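Local atomic coordinates of probable fumarate reductase Ifc3 (Shewanella frigidimarina, PDB entry 1QO8), a protein that catalyses the essentially one-way reduction of fumarate to succinate in vitro, using one FAD and four covalently bound haems c per subunit. Residues A[167-172]-A[213-218]; A[187-192]-A[233-238]; A[201-206]-A[549-554]. All coordinates share one frame; numbering follows the deposited sequence.

Contacts 1 and 3 are buried and mainly apolar, without hydrogen bonds between their segments, whereas contact 2 is partly buried and built on charge. Helix 201-220 serves both buried contacts: its first turns cross helix 543-563 in contact 3, and a later part packs against 167-172 in contact 1. The preceding helix, 184-194, enters through contact 2, where its acids hold the loop 233-238. Contacts 1 and 2 meet directly, with a probable hydrogen bond from Ala169 to the Arg238 carbonyl and Phe187 packed on Asn168 and Val170. Between contacts 1 and 3, Val549 packs on Gly214 and Leu218. Apolar side chains make the two buried contacts, ion pairs the partly exposed one.

Contact 1: residues A[167-172]-A[213-218]; sequences MNAVGT and DGVQWL
Two flat groups of these segments, the Trp217 indole and the Asn168 carboxamide, find their partners elsewhere. Arg553 engages the indole in a cation-pi interaction and Asn135 OD1 accepts its N-H, while Asn168 OD1 pairs with Thr239 OG1 and ND2 with Gly541 O and Asn543 OD1. Neither plane has a face or edge on the other segment. The meeting of 167-172 with helix 213-218 is made by Met167, Ala169, Gly214, Val215 and Leu218. Met167 and Val215 carry most of it. With CG anti to the backbone N (chi1 178°) and the chain extended beyond, the Met167 thioether reaches straight from strand 167-168 to the helix. Its SD lies 3.7 Å from Leu218 CD1. The terminal CE stands 3.8 Å from Val215 CG2, the two side chains sliding past each other in opposite directions. CE also reaches the backbone, 4.0 Å from Gly214 C; a side chain on Gly214 would crowd this methyl, so glycine suits the place. Val215 sends the same CG2, beside its own backbone N, to Ala169 CB at 3.7 Å, where a small methyl fits between strand and helix. An alanine here in place of Met167 would remove CG, SD and CE and would probably loosen the packing against Val215 and Leu218. Met167 also touches Val549 and the FAD-binding Ile545 of helix 543-563, and its side chain comes about 7 Å from FAD, nearest atoms. Dispersion between a flexible thioether and branched aliphatic chains thus joins strand to helix near the flavin, with no directional bond fixing the fit.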
loop_
_atom_site.group_PDB
_atom_site.type_symbol
_atom_site.label_atom_id
_atom_site.label_comp_id
_atom_site.label_asym_id
_atom_site.label_seq_id
_atom_site.Cartn_x
_atom_site.Cartn_y
_atom_site.Cartn_z
ATOM N N MET A 167 -10.609 16.135 -22.149
ATOM C CA MET A 167 -11.437 16.144 -20.961
ATOM C C MET A 167 -12.814 15.563 -21.291
ATOM O O MET A 167 -13.454 15.983 -22.270
ATOM C CB MET A 167 -11.560 17.622 -20.548
ATOM C CG MET A 167 -12.458 17.802 -19.333
ATOM S SD MET A 167 -12.512 19.385 -18.514
ATOM C CE MET A 167 -13.834 19.086 -17.353
ATOM N N ASN A 168 -13.184 14.490 -20.623
ATOM C CA ASN A 168 -14.486 13.855 -20.682
ATOM C C ASN A 168 -15.551 14.692 -20.010
ATOM O O ASN A 168 -15.358 15.330 -18.974
ATOM C CB ASN A 168 -14.416 12.428 -20.039
ATOM C CG ASN A 168 -13.620 11.482 -20.894
ATOM O OD1 ASN A 168 -13.435 11.717 -22.104
ATOM N ND2 ASN A 168 -13.061 10.383 -20.401
ATOM N N ALA A 169 -16.677 14.859 -20.697
ATOM C CA ALA A 169 -17.857 15.491 -20.061
ATOM C C ALA A 169 -19.116 14.957 -20.754
ATOM O O ALA A 169 -19.097 14.467 -21.887
ATOM C CB ALA A 169 -17.798 16.993 -20.140
ATOM N N VAL A 170 -20.235 15.004 -20.076
ATOM C CA VAL A 170 -21.497 14.509 -20.581
ATOM C C VAL A 170 -22.477 15.694 -20.563
ATOM O O VAL A 170 -22.518 16.331 -19.527
ATOM C CB VAL A 170 -22.102 13.377 -19.740
ATOM C CG1 VAL A 170 -22.166 13.601 -18.243
ATOM C CG2 VAL A 170 -23.570 13.179 -20.201
ATOM N N GLY A 171 -23.243 15.888 -21.625
ATOM C CA GLY A 171 -24.223 16.972 -21.646
ATOM C C GLY A 171 -23.641 18.282 -22.122
ATOM O O GLY A 171 -24.101 19.337 -21.684
ATOM N N THR A 172 -22.640 18.301 -22.983
ATOM C CA THR A 172 -22.101 19.633 -23.351
ATOM C C THR A 172 -22.738 20.123 -24.634
ATOM O O THR A 172 -23.326 19.438 -25.478
ATOM C CB THR A 172 -20.571 19.620 -23.509
ATOM O OG1 THR A 172 -20.272 18.774 -24.618
ATOM C CG2 THR A 172 -19.887 19.125 -22.240
ATOM N N ASP A 213 -20.271 21.475 -16.637
ATOM C CA ASP A 213 -19.978 22.677 -15.870
ATOM C C ASP A 213 -18.481 22.933 -15.806
ATOM O O ASP A 213 -18.150 24.071 -16.056
ATOM C CB ASP A 213 -20.508 22.550 -14.441
ATOM C CG ASP A 213 -21.177 23.843 -14.015
ATOM O OD1 ASP A 213 -21.445 24.801 -14.779
ATOM O OD2 ASP A 213 -21.514 23.827 -12.821
ATOM N N GLY A 214 -17.633 21.928 -15.569
ATOM C CA GLY A 214 -16.190 22.166 -15.648
ATOM C C GLY A 214 -15.691 22.605 -17.022
ATOM O O GLY A 214 -14.783 23.437 -17.052
ATOM N N VAL A 215 -16.178 22.041 -18.131
ATOM C CA VAL A 215 -15.767 22.403 -19.475
ATOM C C VAL A 215 -16.175 23.873 -19.724
ATOM O O VAL A 215 -15.352 24.674 -20.139
ATOM C CB VAL A 215 -16.387 21.504 -20.557
ATOM C CG1 VAL A 215 -16.248 22.089 -21.990
ATOM C CG2 VAL A 215 -15.753 20.085 -20.515
ATOM N N GLN A 216 -17.409 24.195 -19.317
ATOM C CA GLN A 216 -17.916 25.537 -19.335
ATOM C C GLN A 216 -17.130 26.542 -18.513
ATOM O O GLN A 216 -16.790 27.635 -18.993
ATOM C CB GLN A 216 -19.347 25.560 -18.795
ATOM C CG GLN A 216 -20.386 25.167 -19.826
ATOM C CD GLN A 216 -21.723 25.067 -19.105
ATOM O OE1 GLN A 216 -22.404 26.089 -18.908
ATOM N NE2 GLN A 216 -22.109 23.891 -18.673
ATOM N N TRP A 217 -16.796 26.134 -17.299
ATOM C CA TRP A 217 -15.868 26.890 -16.466
ATOM C C TRP A 217 -14.566 27.141 -17.165
ATOM O O TRP A 217 -14.071 28.253 -17.175
ATOM C CB TRP A 217 -15.709 26.135 -15.144
ATOM C CG TRP A 217 -14.447 26.443 -14.375
ATOM C CD1 TRP A 217 -13.336 25.691 -14.217
ATOM C CD2 TRP A 217 -14.197 27.669 -13.681
ATOM N NE1 TRP A 217 -12.384 26.336 -13.435
ATOM C CE2 TRP A 217 -12.924 27.567 -13.075
ATOM C CE3 TRP A 217 -14.948 28.834 -13.489
ATOM C CZ2 TRP A 217 -12.403 28.589 -12.318
ATOM C CZ3 TRP A 217 -14.416 29.840 -12.719
ATOM C CH2 TRP A 217 -13.136 29.738 -12.172
ATOM N N LEU A 218 -13.924 26.135 -17.796
ATOM C CA LEU A 218 -12.657 26.449 -18.490
ATOM C C LEU A 218 -12.852 27.406 -19.672
ATOM O O LEU A 218 -11.960 28.229 -19.957
ATOM C CB LEU A 218 -11.958 25.157 -18.887
ATOM C CG LEU A 218 -11.549 24.249 -17.697
ATOM C CD1 LEU A 218 -11.162 22.856 -18.162
ATOM C CD2 LEU A 218 -10.428 24.891 -16.898
#

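Contact 2: residues A[187-192]-A[233-238]; sequences FIEDAM and GARVDR
Salt bridges dominate the meeting of helix 187-192 with the loop 233-238, and Asp190 is their centre. Arg235 approaches it side-on: NE lies 2.7 Å from Asp190 OD1, on the syn lone pair, and NH2 lies 2.8 Å from that same OD1, above the carboxylate plane. The end of the guanidinium, NH1 and NH2, faces Glu189, with NH2 2.9 Å from Glu189 OE1. Glu189 OE1 and Asp190 OD1 both lie near the guanidinium plane, although the Asp190 carboxylate is turned 43° against it. Trp186 adds a cation-pi interaction with Arg235. Arg238 comes from the other end of the loop and puts NH1 2.7 Å from Asp190 OD2, on the anti lone pair, in a nearly straight bond (164°). Its NH2 adds only a weak bond to OD2 and also forms a salt bridge with Asp182 OD1.

Backbone hydrogen bonding adds Arg235 N, 2.9 Å from Asp190 OD2, so the short aspartate holds side chain and main chain of the loop at once. A water donates to both Asp190 O and Gly233 O; glycine suits the positive phi there.

Packing against the arginine chains falls to Phe187. Its CA sits 3.7 Å above the plane of the Arg238 guanidinium, and its ring atom CD2 is 3.5 Å from Arg238 CD, obliquely.

With two arginines and an amide directed at it, the Asp190 carboxylate would probably stay ionised. OD1 takes two N-H groups of Arg235, OD2 the Arg235 amide and Arg238, which probably helps hold the loop leading to strand 239-241 against helix 184-194.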
loop_
_atom_site.group_PDB
_atom_site.type_symbol
_atom_site.label_atom_id
_atom_site.label_comp_id
_atom_site.label_asym_id
_atom_site.label_seq_id
_atom_site.Cartn_x
_atom_site.Cartn_y
_atom_site.Cartn_z
ATOM N N PHE A 187 -21.865 7.716 -18.779
ATOM C CA PHE A 187 -20.550 8.186 -18.270
ATOM C C PHE A 187 -20.182 7.415 -16.999
ATOM O O PHE A 187 -19.070 6.919 -16.798
ATOM C CB PHE A 187 -20.639 9.702 -17.989
ATOM C CG PHE A 187 -19.360 10.389 -17.595
ATOM C CD1 PHE A 187 -18.635 10.010 -16.479
ATOM C CD2 PHE A 187 -18.835 11.409 -18.363
ATOM C CE1 PHE A 187 -17.443 10.631 -16.124
ATOM C CE2 PHE A 187 -17.639 12.042 -18.023
ATOM C CZ PHE A 187 -16.919 11.643 -16.912
ATOM N N ILE A 188 -21.134 7.372 -16.054
ATOM C CA ILE A 188 -20.941 6.660 -14.792
ATOM C C ILE A 188 -20.629 5.211 -14.967
ATOM O O ILE A 188 -19.527 4.804 -14.551
ATOM C CB ILE A 188 -22.105 6.907 -13.824
ATOM C CG1 ILE A 188 -22.074 8.391 -13.432
ATOM C CG2 ILE A 188 -22.080 6.059 -12.556
ATOM C CD1 ILE A 188 -23.424 8.824 -12.856
ATOM N N GLU A 189 -21.443 4.450 -15.711
ATOM C CA GLU A 189 -21.174 3.049 -15.964
ATOM C C GLU A 189 -19.867 2.794 -16.698
ATOM O O GLU A 189 -19.143 1.803 -16.498
ATOM C CB GLU A 189 -22.303 2.514 -16.866
ATOM C CG GLU A 189 -23.697 2.482 -16.304
ATOM C CD GLU A 189 -24.755 2.040 -17.308
ATOM O OE1 GLU A 189 -24.490 1.478 -18.407
ATOM O OE2 GLU A 189 -25.938 2.263 -16.954
ATOM N N ASP A 190 -19.592 3.628 -17.739
ATOM C CA ASP A 190 -18.353 3.468 -18.483
ATOM C C ASP A 190 -17.148 3.569 -17.562
ATOM O O ASP A 190 -16.155 2.835 -17.679
ATOM C CB ASP A 190 -18.257 4.568 -19.576
ATOM C CG ASP A 190 -19.143 4.381 -20.808
ATOM O OD1 ASP A 190 -19.941 3.435 -20.920
ATOM O OD2 ASP A 190 -19.106 5.221 -21.750
ATOM N N ALA A 191 -17.156 4.580 -16.680
ATOM C CA ALA A 191 -16.060 4.725 -15.722
ATOM C C ALA A 191 -15.978 3.505 -14.794
ATOM O O ALA A 191 -14.899 2.987 -14.443
ATOM C CB ALA A 191 -16.244 6.030 -14.902
ATOM N N MET A 192 -17.148 3.077 -14.298
ATOM C CA MET A 192 -17.149 2.010 -13.274
ATOM C C MET A 192 -16.555 0.738 -13.835
ATOM O O MET A 192 -15.778 -0.016 -13.269
ATOM C CB MET A 192 -18.567 1.818 -12.715
ATOM C CG MET A 192 -19.009 3.023 -11.878
ATOM S SD MET A 192 -18.058 3.259 -10.365
ATOM C CE MET A 192 -18.306 1.657 -9.561
ATOM N N GLY A 233 -12.938 3.021 -23.981
ATOM C CA GLY A 233 -13.798 2.714 -22.856
ATOM C C GLY A 233 -15.053 3.553 -22.865
ATOM O O GLY A 233 -15.924 3.383 -22.013
ATOM N N ALA A 234 -15.122 4.524 -23.782
ATOM C CA ALA A 234 -16.328 5.369 -23.777
ATOM C C ALA A 234 -17.256 4.814 -24.881
ATOM O O ALA A 234 -16.765 4.394 -25.948
ATOM C CB ALA A 234 -15.997 6.789 -24.060
ATOM N N ARG A 235 -18.549 4.869 -24.587
ATOM C CA ARG A 235 -19.454 4.215 -25.534
ATOM C C ARG A 235 -19.939 5.223 -26.566
ATOM O O ARG A 235 -20.418 4.821 -27.610
ATOM C CB ARG A 235 -20.597 3.558 -24.742
ATOM C CG ARG A 235 -21.662 4.512 -24.330
ATOM C CD ARG A 235 -22.785 3.860 -23.511
ATOM N NE ARG A 235 -22.214 3.290 -22.283
ATOM C CZ ARG A 235 -22.930 2.726 -21.309
ATOM N NH1 ARG A 235 -24.254 2.680 -21.449
ATOM N NH2 ARG A 235 -22.385 2.208 -20.211
ATOM N N VAL A 236 -19.889 6.511 -26.310
ATOM C CA VAL A 236 -20.083 7.594 -27.260
ATOM C C VAL A 236 -18.961 8.638 -27.101
ATOM O O VAL A 236 -18.073 8.535 -26.215
ATOM C CB VAL A 236 -21.430 8.305 -27.097
ATOM C CG1 VAL A 236 -21.683 9.155 -28.356
ATOM C CG2 VAL A 236 -22.693 7.446 -27.033
ATOM N N ASP A 237 -18.936 9.630 -27.983
ATOM C CA ASP A 237 -17.863 10.604 -28.081
ATOM C C ASP A 237 -18.041 11.614 -26.946
ATOM O O ASP A 237 -19.140 12.136 -26.885
ATOM C CB ASP A 237 -17.978 11.375 -29.401
ATOM C CG ASP A 237 -17.716 10.515 -30.609
ATOM O OD1 ASP A 237 -17.896 9.275 -30.558
ATOM O OD2 ASP A 237 -17.333 11.163 -31.611
ATOM N N ARG A 238 -17.088 11.747 -26.058
ATOM C CA ARG A 238 -17.271 12.606 -24.866
ATOM C C ARG A 238 -16.040 13.414 -24.524
ATOM O O ARG A 238 -15.914 14.163 -23.572
ATOM C CB ARG A 238 -17.319 11.546 -23.728
ATOM C CG ARG A 238 -18.440 11.752 -22.759
ATOM C CD ARG A 238 -18.380 10.638 -21.710
ATOM N NE ARG A 238 -19.646 9.919 -21.806
ATOM C CZ ARG A 238 -19.611 8.579 -21.850
ATOM N NH1 ARG A 238 -18.501 7.851 -21.793
ATOM N NH2 ARG A 238 -20.779 7.983 -21.999
HETATM O O HOH W 1 -15.587 1.286 -20.028
#

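Contact 3: residues A[201-206]-A[549-554]; sequences IKLVTI and VVFGRI
Val550 opens the helix 549-554 side of the contact by laying CG1, anti to its backbone N, 4.0 Å from Ile206 CG2. The same methyl rests 4.1 Å above the plane of the neighbouring Phe551 ring, offset toward its rim. Phe551 then reaches farthest across: its tip CZ meets Ile206 CG2 at 3.6 Å, while Leu203 O lies in the plane of the ring at its edge, 3.4 Å from CZ, where the slightly positive C-H rim suits a carbonyl oxygen. Leu203 adds CD2, 4.1 Å from Phe551 CE1, its side chain crossing the phenylalanine at about a right angle. One turn on, Ile554 brings CD1 to 3.6 Å from Ile206 CG2, so this one methyl of a beta-branched residue touches all three partners. Phenylalanine suits the middle position because the axes of the two short segments come no closer than 11.1 Å and a long, flat side chain can bridge them. These segments cross at 98°, a near-perpendicular helix packing beside the Rossmann-type FAD-binding fold. Helix 184-194 packs on Ile201 and Val204 of helix 201-220, and helix 131-143, which follows strand 124-127 of the parallel sheet, touches Val549 and Arg553 of helix 543-563.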
loop_
_atom_site.group_PDB
_atom_site.type_symbol
_atom_site.label_atom_id
_atom_site.label_comp_id
_atom_site.label_asym_id
_atom_site.label_seq_id
_atom_site.Cartn_x
_atom_site.Cartn_y
_atom_site.Cartn_z
ATOM N N ILE A 201 -18.273 5.013 -6.276
ATOM C CA ILE A 201 -19.415 5.346 -7.114
ATOM C C ILE A 201 -19.908 6.744 -6.819
ATOM O O ILE A 201 -20.411 7.366 -7.756
ATOM C CB ILE A 201 -20.579 4.330 -7.060
ATOM C CG1 ILE A 201 -21.710 4.676 -8.006
ATOM C CG2 ILE A 201 -21.166 4.249 -5.638
ATOM C CD1 ILE A 201 -21.574 4.345 -9.458
ATOM N N LYS A 202 -19.754 7.244 -5.604
ATOM C CA LYS A 202 -20.150 8.596 -5.301
ATOM C C LYS A 202 -19.229 9.630 -5.951
ATOM O O LYS A 202 -19.692 10.703 -6.362
ATOM C CB LYS A 202 -20.205 8.821 -3.777
ATOM C CG LYS A 202 -20.895 7.698 -3.049
ATOM C CD LYS A 202 -20.504 7.521 -1.599
ATOM C CE LYS A 202 -19.043 7.735 -1.238
ATOM N NZ LYS A 202 -18.601 6.672 -0.270
ATOM N N LEU A 203 -17.934 9.277 -6.014
ATOM C CA LEU A 203 -17.017 10.275 -6.618
ATOM C C LEU A 203 -17.288 10.291 -8.121
ATOM O O LEU A 203 -17.350 11.359 -8.739
ATOM C CB LEU A 203 -15.597 9.898 -6.217
ATOM C CG LEU A 203 -15.214 9.904 -4.745
ATOM C CD1 LEU A 203 -13.725 9.568 -4.621
ATOM C CD2 LEU A 203 -15.510 11.262 -4.096
ATOM N N VAL A 204 -17.530 9.109 -8.696
ATOM C CA VAL A 204 -17.813 8.949 -10.111
ATOM C C VAL A 204 -19.049 9.714 -10.547
ATOM O O VAL A 204 -19.033 10.301 -11.643
ATOM C CB VAL A 204 -17.895 7.474 -10.553
ATOM C CG1 VAL A 204 -18.122 7.282 -12.031
ATOM C CG2 VAL A 204 -16.530 6.852 -10.199
ATOM N N THR A 205 -20.119 9.621 -9.741
ATOM C CA THR A 205 -21.347 10.361 -9.993
ATOM C C THR A 205 -21.164 11.864 -10.029
ATOM O O THR A 205 -21.628 12.526 -10.962
ATOM C CB THR A 205 -22.412 9.941 -8.907
ATOM O OG1 THR A 205 -22.608 8.523 -9.098
ATOM C CG2 THR A 205 -23.722 10.666 -9.082
ATOM N N ILE A 206 -20.493 12.461 -9.072
ATOM C CA ILE A 206 -20.096 13.866 -9.096
ATOM C C ILE A 206 -19.221 14.233 -10.288
ATOM O O ILE A 206 -19.440 15.290 -10.920
ATOM C CB ILE A 206 -19.345 14.220 -7.808
ATOM C CG1 ILE A 206 -20.424 14.145 -6.686
ATOM C CG2 ILE A 206 -18.651 15.562 -7.843
ATOM C CD1 ILE A 206 -19.946 14.526 -5.321
ATOM N N VAL A 549 -10.441 19.108 -12.800
ATOM C CA VAL A 549 -11.295 20.281 -12.841
ATOM C C VAL A 549 -12.424 20.152 -11.813
ATOM O O VAL A 549 -12.697 21.028 -10.988
ATOM C CB VAL A 549 -11.904 20.553 -14.235
ATOM C CG1 VAL A 549 -12.828 21.746 -14.177
ATOM C CG2 VAL A 549 -10.754 20.802 -15.224
ATOM N N VAL A 550 -13.161 19.070 -11.878
ATOM C CA VAL A 550 -14.336 18.936 -11.038
ATOM C C VAL A 550 -13.924 18.934 -9.545
ATOM O O VAL A 550 -14.583 19.582 -8.739
ATOM C CB VAL A 550 -15.069 17.650 -11.387
ATOM C CG1 VAL A 550 -16.080 17.250 -10.329
ATOM C CG2 VAL A 550 -15.777 17.753 -12.738
ATOM N N PHE A 551 -12.943 18.132 -9.139
ATOM C CA PHE A 551 -12.691 18.008 -7.705
ATOM C C PHE A 551 -11.735 19.115 -7.292
ATOM O O PHE A 551 -11.623 19.467 -6.117
ATOM C CB PHE A 551 -12.171 16.603 -7.333
ATOM C CG PHE A 551 -13.321 15.618 -7.293
ATOM C CD1 PHE A 551 -14.240 15.629 -6.254
ATOM C CD2 PHE A 551 -13.473 14.709 -8.339
ATOM C CE1 PHE A 551 -15.331 14.777 -6.284
ATOM C CE2 PHE A 551 -14.555 13.835 -8.344
ATOM C CZ PHE A 551 -15.490 13.867 -7.327
ATOM N N GLY A 552 -10.934 19.640 -8.239
ATOM C CA GLY A 552 -10.078 20.793 -7.934
ATOM C C GLY A 552 -10.979 21.944 -7.505
ATOM O O GLY A 552 -10.656 22.613 -6.500
ATOM N N ARG A 553 -12.143 22.097 -8.162
ATOM C CA ARG A 553 -12.994 23.241 -7.880
ATOM C C ARG A 553 -13.767 22.927 -6.570
ATOM O O ARG A 553 -14.041 23.835 -5.804
ATOM C CB ARG A 553 -14.049 23.524 -8.963
ATOM C CG ARG A 553 -13.490 23.861 -10.353
ATOM C CD ARG A 553 -14.573 23.856 -11.421
ATOM N NE ARG A 553 -15.408 25.067 -11.277
ATOM C CZ ARG A 553 -16.623 25.149 -11.830
ATOM N NH1 ARG A 553 -17.190 24.171 -12.553
ATOM N NH2 ARG A 553 -17.290 26.289 -11.695
ATOM N N ILE A 554 -14.172 21.655 -6.383
ATOM C CA ILE A 554 -14.817 21.292 -5.114
ATOM C C ILE A 554 -13.857 21.451 -3.941
ATOM O O ILE A 554 -14.270 22.067 -2.918
ATOM C CB ILE A 554 -15.420 19.884 -5.189
ATOM C CG1 ILE A 554 -16.628 19.839 -6.095
ATOM C CG2 ILE A 554 -15.873 19.447 -3.786
ATOM C CD1 ILE A 554 -17.045 18.456 -6.547
#